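Local coordinates for protein D-mandelate dehydrogenase (Rhodotorula graminis, PDB 2W2L) that probably oxidises D-mandelate to its keto acid with a bound nicotinamide-adenine dinucleotide cofactor, as a member of the D-isomer specific 2-hydroxyacid dehydrogenase family, at residues 164-169 against 186-191; 223-228 against 251-256; 278-283 against 299-304. All blocks are in the same frame, centred on the assembly; numbering follows the deposited sequence.

Interaction 1 (164-169 against 186-191)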
loop_
_atom_site.group_PDB
_atom_site.type_symbol
_atom_site.label_atom_id
_atom_site.label_comp_id
_atom_site.label_asym_id
_atom_site.label_seq_id
_atom_site.Cartn_x
_atom_site.Cartn_y
_atom_site.Cartn_z
ATOM N N HIS D 164 14.927 -5.665 2.449
ATOM C CA HIS D 164 14.586 -5.967 3.839
ATOM C C HIS D 164 13.810 -7.298 3.946
ATOM O O HIS D 164 13.166 -7.773 2.965
ATOM C CB HIS D 164 13.777 -4.843 4.422
ATOM C CG HIS D 164 14.564 -3.575 4.595
ATOM N ND1 HIS D 164 14.810 -2.697 3.551
ATOM C CD2 HIS D 164 15.193 -3.056 5.685
ATOM C CE1 HIS D 164 15.547 -1.691 3.998
ATOM N NE2 HIS D 164 15.795 -1.886 5.285
ATOM N N VAL D 165 13.871 -7.910 5.125
ATOM C CA VAL D 165 13.351 -9.258 5.292
ATOM C C VAL D 165 11.958 -9.211 5.889
ATOM O O VAL D 165 11.726 -8.567 6.897
ATOM C CB VAL D 165 14.311 -10.111 6.195
ATOM C CG1 VAL D 165 13.865 -11.537 6.259
ATOM C CG2 VAL D 165 15.738 -10.044 5.710
ATOM N N LEU D 166 11.025 -9.879 5.240
ATOM C CA LEU D 166 9.678 -10.055 5.752
ATOM C C LEU D 166 9.669 -11.394 6.434
ATOM O O LEU D 166 9.959 -12.468 5.797
ATOM C CB LEU D 166 8.692 -10.090 4.584
ATOM C CG LEU D 166 7.229 -10.407 4.926
ATOM C CD1 LEU D 166 6.590 -9.237 5.593
ATOM C CD2 LEU D 166 6.465 -10.760 3.672
ATOM N N GLY D 167 9.347 -11.356 7.728
ATOM C CA GLY D 167 9.244 -12.595 8.491
ATOM C C GLY D 167 7.808 -13.056 8.611
ATOM O O GLY D 167 7.012 -12.452 9.373
ATOM N N ALA D 168 7.479 -14.103 7.868
ATOM C CA ALA D 168 6.126 -14.637 7.899
ATOM C C ALA D 168 5.886 -15.628 9.042
ATOM O O ALA D 168 6.513 -16.696 9.103
ATOM C CB ALA D 168 5.797 -15.291 6.594
ATOM N N VAL D 169 4.989 -15.258 9.954
ATOM C CA VAL D 169 4.476 -16.159 10.961
ATOM C C VAL D 169 3.267 -16.840 10.346
ATOM O O VAL D 169 2.156 -16.280 10.312
ATOM C CB VAL D 169 4.045 -15.369 12.259
ATOM C CG1 VAL D 169 3.292 -16.281 13.201
ATOM C CG2 VAL D 169 5.236 -14.827 12.979
ATOM N N LEU D 186 7.572 -5.967 -4.323
ATOM C CA LEU D 186 8.246 -4.948 -3.550
ATOM C C LEU D 186 9.707 -5.234 -3.379
ATOM O O LEU D 186 10.465 -4.357 -2.948
ATOM C CB LEU D 186 7.627 -4.860 -2.191
ATOM C CG LEU D 186 6.178 -4.400 -2.155
ATOM C CD1 LEU D 186 5.813 -3.909 -0.730
ATOM C CD2 LEU D 186 5.941 -3.336 -3.204
ATOM N N GLY D 187 10.123 -6.462 -3.689
ATOM C CA GLY D 187 11.542 -6.837 -3.563
ATOM C C GLY D 187 12.039 -7.204 -2.158
ATOM O O GLY D 187 13.220 -7.038 -1.871
ATOM N N MET D 188 11.189 -7.703 -1.265
ATOM C CA MET D 188 11.664 -8.084 0.063
ATOM C C MET D 188 12.212 -9.513 0.011
ATOM O O MET D 188 11.972 -10.213 -0.970
ATOM C CB MET D 188 10.515 -8.023 1.044
ATOM C CG MET D 188 9.892 -6.697 1.158
ATOM S SD MET D 188 8.684 -6.688 2.490
ATOM C CE MET D 188 9.804 -6.711 3.898
ATOM N N LYS D 189 12.968 -9.930 1.018
ATOM C CA LYS D 189 13.353 -11.325 1.139
ATOM C C LYS D 189 12.423 -12.019 2.144
ATOM O O LYS D 189 11.845 -11.346 3.027
ATOM C CB LYS D 189 14.808 -11.456 1.575
ATOM C CG LYS D 189 15.860 -11.011 0.523
ATOM C CD LYS D 189 17.233 -10.575 1.230
ATOM C CE LYS D 189 18.495 -10.519 0.295
ATOM N NZ LYS D 189 18.589 -9.330 -0.634
ATOM N N LEU D 190 12.267 -13.346 2.026
ATOM C CA LEU D 190 11.353 -14.105 2.906
ATOM C C LEU D 190 11.996 -15.165 3.827
ATOM O O LEU D 190 12.716 -16.065 3.376
ATOM C CB LEU D 190 10.157 -14.709 2.125
ATOM C CG LEU D 190 9.063 -15.499 2.886
ATOM C CD1 LEU D 190 8.092 -14.600 3.567
ATOM C CD2 LEU D 190 8.292 -16.432 1.996
ATOM N N VAL D 191 11.708 -15.054 5.130
ATOM C CA VAL D 191 11.913 -16.173 6.027
ATOM C C VAL D 191 10.616 -16.428 6.699
ATOM O O VAL D 191 9.874 -15.483 6.980
ATOM C CB VAL D 191 13.094 -15.987 6.998
ATOM C CG1 VAL D 191 14.104 -15.085 6.371
ATOM C CG2 VAL D 191 12.674 -15.499 8.373
#
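Val165, Leu166 and Gly167 pair in parallel with Lys189, Leu190 and Val191, a strand-to-strand contact in the cofactor-binding sheet. The axes of 165-169 and 189-191 approach to 4.7 Å and diverge by 29°, a marked twist. Pairing starts just ahead of the strand, where Lys189 N donates to His164 O over 2.9 Å; Leu166 N then gives its hydrogen to Lys189 O, Val191 N to Leu166 O, and Ala168 N to Val191 O at 2.9 Å. On one face the Val165 and Val191 side chains slant across each other, CG1 to CG1 at 3.6 Å, with helix 214-220 packed against Val191. On the other, Leu166 and Leu190 lie alongside one another and point the same way. Leu190 CG is anti to the backbone N (chi1 -178°), which brings CD1 within 4.2 Å of Leu166 CD2 and 3.9 Å of Ala168 CB. The Met188 chain bends at its last torsion (chi3 73°), carrying CE to 3.6 Å from Leu166 CB. Helix 173-186 covers this second face, touching Leu166, Met188 and Leu190. Strand 165-169, that helix and strand 189-193 form the beta-alpha-beta unit that opens a Rossmann-type dinucleotide-binding fold.

Interaction 2 (223-228 against 251-256). With NAD (nicotinamide-adenine-dinucleotide), chain K.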
loop_
_atom_site.group_PDB
_atom_site.type_symbol
_atom_site.label_atom_id
_atom_site.label_comp_id
_atom_site.label_asym_id
_atom_site.label_seq_id
_atom_site.Cartn_x
_atom_site.Cartn_y
_atom_site.Cartn_z
ATOM N N CYS D 223 10.399 -6.675 8.999
ATOM C CA CYS D 223 8.980 -6.585 9.304
ATOM C C CYS D 223 8.417 -8.006 9.442
ATOM O O CYS D 223 8.734 -8.880 8.647
ATOM C CB CYS D 223 8.272 -5.764 8.225
ATOM S SG CYS D 223 6.508 -5.535 8.394
ATOM N N VAL D 224 7.598 -8.227 10.468
ATOM C CA VAL D 224 6.896 -9.498 10.697
ATOM C C VAL D 224 5.437 -9.399 10.213
ATOM O O VAL D 224 4.702 -8.428 10.554
ATOM C CB VAL D 224 6.920 -9.872 12.209
ATOM C CG1 VAL D 224 5.961 -11.031 12.519
ATOM C CG2 VAL D 224 8.355 -10.255 12.673
ATOM N N SER D 225 5.020 -10.392 9.420
ATOM C CA SER D 225 3.605 -10.556 9.021
ATOM C C SER D 225 2.930 -11.765 9.714
ATOM O O SER D 225 3.235 -12.943 9.419
ATOM C CB SER D 225 3.483 -10.684 7.500
ATOM O OG SER D 225 2.146 -10.953 7.087
ATOM N N VAL D 226 2.010 -11.475 10.620
ATOM C CA VAL D 226 1.286 -12.524 11.306
ATOM C C VAL D 226 0.093 -12.957 10.486
ATOM O O VAL D 226 -0.796 -12.158 10.237
ATOM C CB VAL D 226 0.798 -12.020 12.688
ATOM C CG1 VAL D 226 0.091 -13.123 13.432
ATOM C CG2 VAL D 226 1.962 -11.572 13.497
ATOM N N SER D 227 0.050 -14.209 10.061
ATOM C CA SER D 227 -1.117 -14.714 9.326
ATOM C C SER D 227 -1.366 -16.135 9.756
ATOM O O SER D 227 -1.010 -17.037 9.044
ATOM C CB SER D 227 -0.904 -14.653 7.806
ATOM O OG SER D 227 -2.055 -15.109 7.062
ATOM N N VAL D 228 -1.954 -16.343 10.935
ATOM C CA VAL D 228 -2.204 -17.703 11.453
ATOM C C VAL D 228 -3.689 -17.905 11.799
ATOM O O VAL D 228 -4.376 -16.926 12.140
ATOM C CB VAL D 228 -1.392 -18.025 12.746
ATOM C CG1 VAL D 228 0.057 -18.264 12.445
ATOM C CG2 VAL D 228 -1.628 -16.958 13.871
ATOM N N ARG D 251 9.442 -3.797 12.655
ATOM C CA ARG D 251 8.053 -3.535 12.297
ATOM C C ARG D 251 7.237 -4.803 12.364
ATOM O O ARG D 251 7.774 -5.930 12.198
ATOM C CB ARG D 251 7.988 -3.003 10.862
ATOM C CG ARG D 251 8.804 -1.717 10.629
ATOM C CD ARG D 251 9.178 -1.536 9.182
ATOM N NE ARG D 251 10.355 -0.690 9.070
ATOM C CZ ARG D 251 11.607 -1.123 9.186
ATOM N NH1 ARG D 251 11.878 -2.415 9.417
ATOM N NH2 ARG D 251 12.593 -0.257 9.059
ATOM N N ILE D 252 5.938 -4.639 12.586
ATOM C CA ILE D 252 5.027 -5.788 12.591
ATOM C C ILE D 252 3.646 -5.403 12.046
ATOM O O ILE D 252 3.151 -4.268 12.283
ATOM C CB ILE D 252 4.917 -6.472 14.000
ATOM C CG1 ILE D 252 4.324 -7.900 13.879
ATOM C CG2 ILE D 252 4.139 -5.606 14.977
ATOM C CD1 ILE D 252 4.163 -8.623 15.206
ATOM N N VAL D 253 3.054 -6.333 11.292
ATOM C CA VAL D 253 1.676 -6.187 10.828
ATOM C C VAL D 253 0.855 -7.413 11.192
ATOM O O VAL D 253 1.372 -8.551 11.205
ATOM C CB VAL D 253 1.582 -5.893 9.282
ATOM C CG1 VAL D 253 2.333 -4.554 8.918
ATOM C CG2 VAL D 253 2.017 -7.154 8.401
ATOM N N ASN D 254 -0.417 -7.172 11.487
ATOM C CA ASN D 254 -1.379 -8.229 11.792
ATOM C C ASN D 254 -2.667 -8.161 10.975
ATOM O O ASN D 254 -3.394 -7.182 11.019
ATOM C CB ASN D 254 -1.761 -8.239 13.267
ATOM C CG ASN D 254 -2.452 -9.561 13.673
ATOM O OD1 ASN D 254 -2.567 -10.493 12.850
ATOM N ND2 ASN D 254 -2.903 -9.650 14.924
ATOM N N THR D 255 -2.962 -9.225 10.241
ATOM C CA THR D 255 -4.238 -9.318 9.529
ATOM C C THR D 255 -4.944 -10.599 9.897
ATOM O O THR D 255 -5.977 -10.923 9.323
ATOM C CB THR D 255 -4.074 -9.256 7.981
ATOM O OG1 THR D 255 -3.258 -10.336 7.545
ATOM C CG2 THR D 255 -3.438 -7.930 7.528
ATOM N N ALA D 256 -4.396 -11.315 10.872
ATOM C CA ALA D 256 -4.926 -12.630 11.282
ATOM C C ALA D 256 -6.135 -12.457 12.256
ATOM O O ALA D 256 -7.284 -12.273 11.800
ATOM C CB ALA D 256 -3.781 -13.547 11.854
HETATM P PA NAD K . -4.788 -21.191 5.599
HETATM O O1A NAD K . -6.129 -21.715 5.955
HETATM O O2A NAD K . -4.178 -22.133 4.581
HETATM O O5B NAD K . -3.950 -20.885 6.947
HETATM C C5B NAD K . -3.427 -21.864 7.824
HETATM C C4B NAD K . -1.900 -21.894 7.658
HETATM O O4B NAD K . -1.205 -21.524 8.840
HETATM C C3B NAD K . -1.408 -23.280 7.255
HETATM O O3B NAD K . -0.411 -23.199 6.263
HETATM C C2B NAD K . -0.785 -23.828 8.509
HETATM O O2B NAD K . 0.324 -24.624 8.158
HETATM C C1B NAD K . -0.438 -22.601 9.345
HETATM N N9A NAD K . -0.855 -22.815 10.745
HETATM C C8A NAD K . -1.938 -23.587 11.131
HETATM N N7A NAD K . -2.030 -23.566 12.480
HETATM C C5A NAD K . -1.031 -22.783 12.965
HETATM C C6A NAD K . -0.691 -22.453 14.269
HETATM N N6A NAD K . -1.242 -23.147 15.271
HETATM N N1A NAD K . 0.410 -21.645 14.487
HETATM C C2A NAD K . 1.157 -21.171 13.417
HETATM N N3A NAD K . 0.809 -21.511 12.117
HETATM C C4A NAD K . -0.273 -22.308 11.893
HETATM O O3 NAD K . -4.851 -19.654 5.102
HETATM P PN NAD K . -5.675 -18.442 5.829
HETATM O O1N NAD K . -5.848 -17.522 4.698
HETATM O O2N NAD K . -6.904 -18.932 6.519
HETATM O O5D NAD K . -4.751 -17.707 6.941
HETATM C C5D NAD K . -5.108 -17.752 8.312
HETATM C C4D NAD K . -5.447 -16.400 8.941
HETATM O O4D NAD K . -5.980 -15.419 8.045
HETATM C C3D NAD K . -6.520 -16.628 9.997
HETATM O O3D NAD K . -6.196 -16.096 11.266
HETATM C C2D NAD K . -7.696 -15.831 9.502
HETATM O O2D NAD K . -8.562 -15.455 10.562
HETATM C C1D NAD K . -6.998 -14.698 8.750
HETATM N N1N NAD K . -7.980 -13.876 7.978
HETATM C C2N NAD K . -7.988 -12.505 8.108
HETATM C C3N NAD K . -8.915 -11.712 7.393
HETATM C C7N NAD K . -8.998 -10.211 7.579
HETATM O O7N NAD K . -10.262 -9.601 7.367
HETATM N N7N NAD K . -7.916 -9.496 7.940
HETATM C C4N NAD K . -9.858 -12.332 6.571
HETATM C C5N NAD K . -9.862 -13.720 6.456
HETATM C C6N NAD K . -8.924 -14.480 7.166
HETATM O O HOH W 1 -0.250 -10.026 8.129
HETATM O O HOH W 2 -4.041 -13.126 7.307
#
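Val224 and Ile252 lie side by side on one face of two neighbouring parallel strands of the Rossmann-type sheet, Val224 CB 3.7 Å from Ile252 CG1. A chi1 of -162° turns Ile252 CG1 away from the backbone N, and the extended chain carries CD1 to 4.1 Å from Val226 CG2, where the two side chains slant across each other. Next along, Val226 is crossed by the carboxamide of Asn254, whose OD1 sits 3.7 Å from Val226 CB. That oxygen also takes the backbone N-H of Ala256, which comes from above the amide plane and closes an Asx turn; ND2 is held by Arg257 O. The opposite face carries Cys223 against the CB of Arg251, and Ser225 CB beside Val253 CG2. The Arg251 guanidinium leaves this packing to bond Asp222 O through NH1, while Ser225 OG is held by Gln175. Between the backbones Val253 N meets Val224 O almost head-on at 2.8 Å, flanked by bonds from Val224 N to Arg251 O and from Val226 N to Val253 O. Beyond the strands the two chains stay in touch, Ala256 CB 3.4 Å from Val228 O, and both line the cofactor site. One water joins Ser225 OG, Val226 O and Thr255 OG1; a second joins Ser227 OG and Thr255 OG1 and donates to NAD O4D at 3.1 Å. The carboxamide N7N of NAD donates to Thr255 O over 2.8 Å.

Interaction 3 (278-283 against 299-304). With NAD (nicotinamide-adenine-dinucleotide), chain K.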
loop_
_atom_site.group_PDB
_atom_site.type_symbol
_atom_site.label_atom_id
_atom_site.label_comp_id
_atom_site.label_asym_id
_atom_site.label_seq_id
_atom_site.Cartn_x
_atom_site.Cartn_y
_atom_site.Cartn_z
ATOM N N ALA D 278 3.926 -0.165 13.858
ATOM C CA ALA D 278 3.153 -1.400 13.741
ATOM C C ALA D 278 1.949 -1.124 12.903
ATOM O O ALA D 278 1.509 0.022 12.838
ATOM C CB ALA D 278 2.706 -1.905 15.106
ATOM N N GLY D 279 1.415 -2.174 12.272
ATOM C CA GLY D 279 0.186 -2.055 11.507
ATOM C C GLY D 279 -0.843 -3.108 11.856
ATOM O O GLY D 279 -0.640 -4.312 11.590
ATOM N N LEU D 280 -1.963 -2.685 12.433
ATOM C CA LEU D 280 -3.001 -3.655 12.779
ATOM C C LEU D 280 -4.322 -3.489 12.034
ATOM O O LEU D 280 -4.961 -2.426 12.105
ATOM C CB LEU D 280 -3.277 -3.601 14.268
ATOM C CG LEU D 280 -2.108 -3.678 15.255
ATOM C CD1 LEU D 280 -2.729 -3.504 16.571
ATOM C CD2 LEU D 280 -1.362 -5.018 15.197
ATOM N N ASP D 281 -4.725 -4.544 11.320
ATOM C CA ASP D 281 -6.079 -4.643 10.796
ATOM C C ASP D 281 -6.977 -5.483 11.676
ATOM O O ASP D 281 -8.143 -5.645 11.374
ATOM C CB ASP D 281 -6.127 -5.219 9.387
ATOM C CG ASP D 281 -7.546 -5.277 8.833
ATOM O OD1 ASP D 281 -8.108 -4.172 8.605
ATOM O OD2 ASP D 281 -8.098 -6.405 8.639
ATOM N N VAL D 282 -6.462 -6.003 12.780
ATOM C CA VAL D 282 -7.312 -6.700 13.744
ATOM C C VAL D 282 -6.893 -6.375 15.186
ATOM O O VAL D 282 -5.740 -6.063 15.452
ATOM C CB VAL D 282 -7.290 -8.214 13.497
ATOM C CG1 VAL D 282 -7.948 -8.542 12.174
ATOM C CG2 VAL D 282 -5.886 -8.724 13.573
ATOM N N HIS D 283 -7.806 -6.429 16.142
ATOM C CA HIS D 283 -7.455 -5.864 17.463
ATOM C C HIS D 283 -7.843 -6.825 18.540
ATOM O O HIS D 283 -8.870 -7.493 18.428
ATOM C CB HIS D 283 -8.128 -4.496 17.646
ATOM C CG HIS D 283 -7.771 -3.497 16.578
ATOM N ND1 HIS D 283 -8.326 -3.520 15.311
ATOM C CD2 HIS D 283 -6.901 -2.452 16.582
ATOM C CE1 HIS D 283 -7.836 -2.519 14.595
ATOM N NE2 HIS D 283 -6.966 -1.861 15.340
ATOM N N VAL D 299 1.628 4.073 14.373
ATOM C CA VAL D 299 0.830 2.872 14.361
ATOM C C VAL D 299 -0.337 3.026 13.436
ATOM O O VAL D 299 -1.241 3.785 13.737
ATOM C CB VAL D 299 0.329 2.488 15.763
ATOM C CG1 VAL D 299 -0.443 1.210 15.726
ATOM C CG2 VAL D 299 1.495 2.339 16.733
ATOM N N THR D 300 -0.314 2.292 12.320
ATOM C CA THR D 300 -1.443 2.159 11.395
ATOM C C THR D 300 -2.564 1.210 11.871
ATOM O O THR D 300 -2.332 0.004 12.091
ATOM C CB THR D 300 -0.919 1.631 10.072
ATOM O OG1 THR D 300 0.069 2.545 9.636
ATOM C CG2 THR D 300 -2.016 1.477 9.026
ATOM N N LEU D 301 -3.787 1.724 11.962
ATOM C CA LEU D 301 -4.879 0.911 12.462
ATOM C C LEU D 301 -6.089 0.955 11.543
ATOM O O LEU D 301 -6.586 2.047 11.242
ATOM C CB LEU D 301 -5.286 1.411 13.852
ATOM C CG LEU D 301 -4.166 1.582 14.886
ATOM C CD1 LEU D 301 -4.580 2.578 15.893
ATOM C CD2 LEU D 301 -3.845 0.268 15.515
ATOM N N THR D 302 -6.601 -0.199 11.115
ATOM C CA THR D 302 -7.799 -0.171 10.271
ATOM C C THR D 302 -9.009 -1.012 10.780
ATOM O O THR D 302 -8.836 -1.985 11.515
ATOM C CB THR D 302 -7.447 -0.655 8.926
ATOM O OG1 THR D 302 -6.820 -1.927 9.087
ATOM C CG2 THR D 302 -6.480 0.341 8.235
ATOM N N THR D 303 -10.221 -0.671 10.338
ATOM C CA THR D 303 -11.457 -1.324 10.810
ATOM C C THR D 303 -11.722 -2.747 10.244
ATOM O O THR D 303 -12.782 -3.026 9.685
ATOM C CB THR D 303 -12.686 -0.406 10.575
ATOM O OG1 THR D 303 -12.904 -0.262 9.168
ATOM C CG2 THR D 303 -12.490 1.011 11.237
ATOM N N HIS D 304 -10.760 -3.646 10.424
ATOM C CA HIS D 304 -10.888 -5.036 9.972
ATOM C C HIS D 304 -11.383 -5.174 8.515
ATOM O O HIS D 304 -12.292 -5.985 8.239
ATOM C CB HIS D 304 -11.795 -5.824 10.921
ATOM C CG HIS D 304 -11.583 -7.310 10.892
ATOM N ND1 HIS D 304 -11.018 -7.976 9.820
ATOM C CD2 HIS D 304 -11.900 -8.269 11.796
ATOM C CE1 HIS D 304 -10.953 -9.273 10.084
ATOM N NE2 HIS D 304 -11.485 -9.478 11.275
HETATM P PA NAD K . -4.788 -21.191 5.599
HETATM O O1A NAD K . -6.129 -21.715 5.955
HETATM O O2A NAD K . -4.178 -22.133 4.581
HETATM O O5B NAD K . -3.950 -20.885 6.947
HETATM C C5B NAD K . -3.427 -21.864 7.824
HETATM C C4B NAD K . -1.900 -21.894 7.658
HETATM O O4B NAD K . -1.205 -21.524 8.840
HETATM C C3B NAD K . -1.408 -23.280 7.255
HETATM O O3B NAD K . -0.411 -23.199 6.263
HETATM C C2B NAD K . -0.785 -23.828 8.509
HETATM O O2B NAD K . 0.324 -24.624 8.158
HETATM C C1B NAD K . -0.438 -22.601 9.345
HETATM N N9A NAD K . -0.855 -22.815 10.745
HETATM C C8A NAD K . -1.938 -23.587 11.131
HETATM N N7A NAD K . -2.030 -23.566 12.480
HETATM C C5A NAD K . -1.031 -22.783 12.965
HETATM C C6A NAD K . -0.691 -22.453 14.269
HETATM N N6A NAD K . -1.242 -23.147 15.271
HETATM N N1A NAD K . 0.410 -21.645 14.487
HETATM C C2A NAD K . 1.157 -21.171 13.417
HETATM N N3A NAD K . 0.809 -21.511 12.117
HETATM C C4A NAD K . -0.273 -22.308 11.893
HETATM O O3 NAD K . -4.851 -19.654 5.102
HETATM P PN NAD K . -5.675 -18.442 5.829
HETATM O O1N NAD K . -5.848 -17.522 4.698
HETATM O O2N NAD K . -6.904 -18.932 6.519
HETATM O O5D NAD K . -4.751 -17.707 6.941
HETATM C C5D NAD K . -5.108 -17.752 8.312
HETATM C C4D NAD K . -5.447 -16.400 8.941
HETATM O O4D NAD K . -5.980 -15.419 8.045
HETATM C C3D NAD K . -6.520 -16.628 9.997
HETATM O O3D NAD K . -6.196 -16.096 11.266
HETATM C C2D NAD K . -7.696 -15.831 9.502
HETATM O O2D NAD K . -8.562 -15.455 10.562
HETATM C C1D NAD K . -6.998 -14.698 8.750
HETATM N N1N NAD K . -7.980 -13.876 7.978
HETATM C C2N NAD K . -7.988 -12.505 8.108
HETATM C C3N NAD K . -8.915 -11.712 7.393
HETATM C C7N NAD K . -8.998 -10.211 7.579
HETATM O O7N NAD K . -10.262 -9.601 7.367
HETATM N N7N NAD K . -7.916 -9.496 7.940
HETATM C C4N NAD K . -9.858 -12.332 6.571
HETATM C C5N NAD K . -9.862 -13.720 6.456
HETATM C C6N NAD K . -8.924 -14.480 7.166
#
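Ala278, Gly279 and Leu280 run parallel to Val299, Thr300 and Leu301, the short axes 4.7 Å apart and only 9° from alignment. Three backbone bonds join them: Thr300 N to Ala278 O, Leu280 N to Thr300 O at 2.7 Å, and Thr302 N to Leu280 O at 2.9 Å. The last lies at the point where both chains leave the sheet. On one face Leu280 and Leu301 point the same way, with Leu280 CD1 4.1 Å from Leu301 CD2. The His283 ring presents its edge to Leu301, crossing that side chain at about a right angle.

Past the strands the contact becomes polar. Asp281 and Thr302 also cross nearly at right angles, and Thr302 OG1 donates over 2.6 Å to the anti lone pair of Asp281 OD1. The carboxylate, swung away from the backbone N (chi1 -178°), gives its other oxygen, OD2, to the nicotinamide carboxamide: NAD N7N donates to it at 3.2 Å along an almost straight line, 172° at the hydrogen. Thr302 and NAD thus grip opposite arms of one carboxylate and should limit its rotation, with weak bonds from the backbone N of Ile305 and Gly306 added. An inverse gamma turn around Thr303, closed by His304 N on Thr302 O, brings His304 back towards 278-283. Val282 CG1 then sits over the centre of the His304 ring in a CH-pi contact, 3.7 Å from its centroid.

Helix 263-271 covers the face of Ala278, Leu280 and Val299, while Leu124 of helix 114-130 lies against Thr300 and Asp281. Strand 250-254 flanks 278-280 on the side away from 299-301, the outermost strand of this sheet within the chain, and a neighbouring subunit packs against Thr302 and Thr303.

Overall arrangement
All three contacts are parallel strand pairs of one seven-stranded sheet, met in order along the chain. Interactions 1 and 2 are joined by strands 165-169 and 223-226, where Gly167 N lies 2.7 Å from Cys223 O; interactions 2 and 3 are joined by 250-254 and 275-280, with Ile252 O 2.7 Å from Gly279 N. Centres of successive contacts are 11 Å and 10 Å apart, those of interactions 1 and 3 about 20 Å. NAD touches interactions 2 and 3, which share its carboxamide nitrogen N7N through Thr255 O and Asp281 OD2. Interaction 1 stands back, the Ala168 side chain about 10 Å from the cofactor.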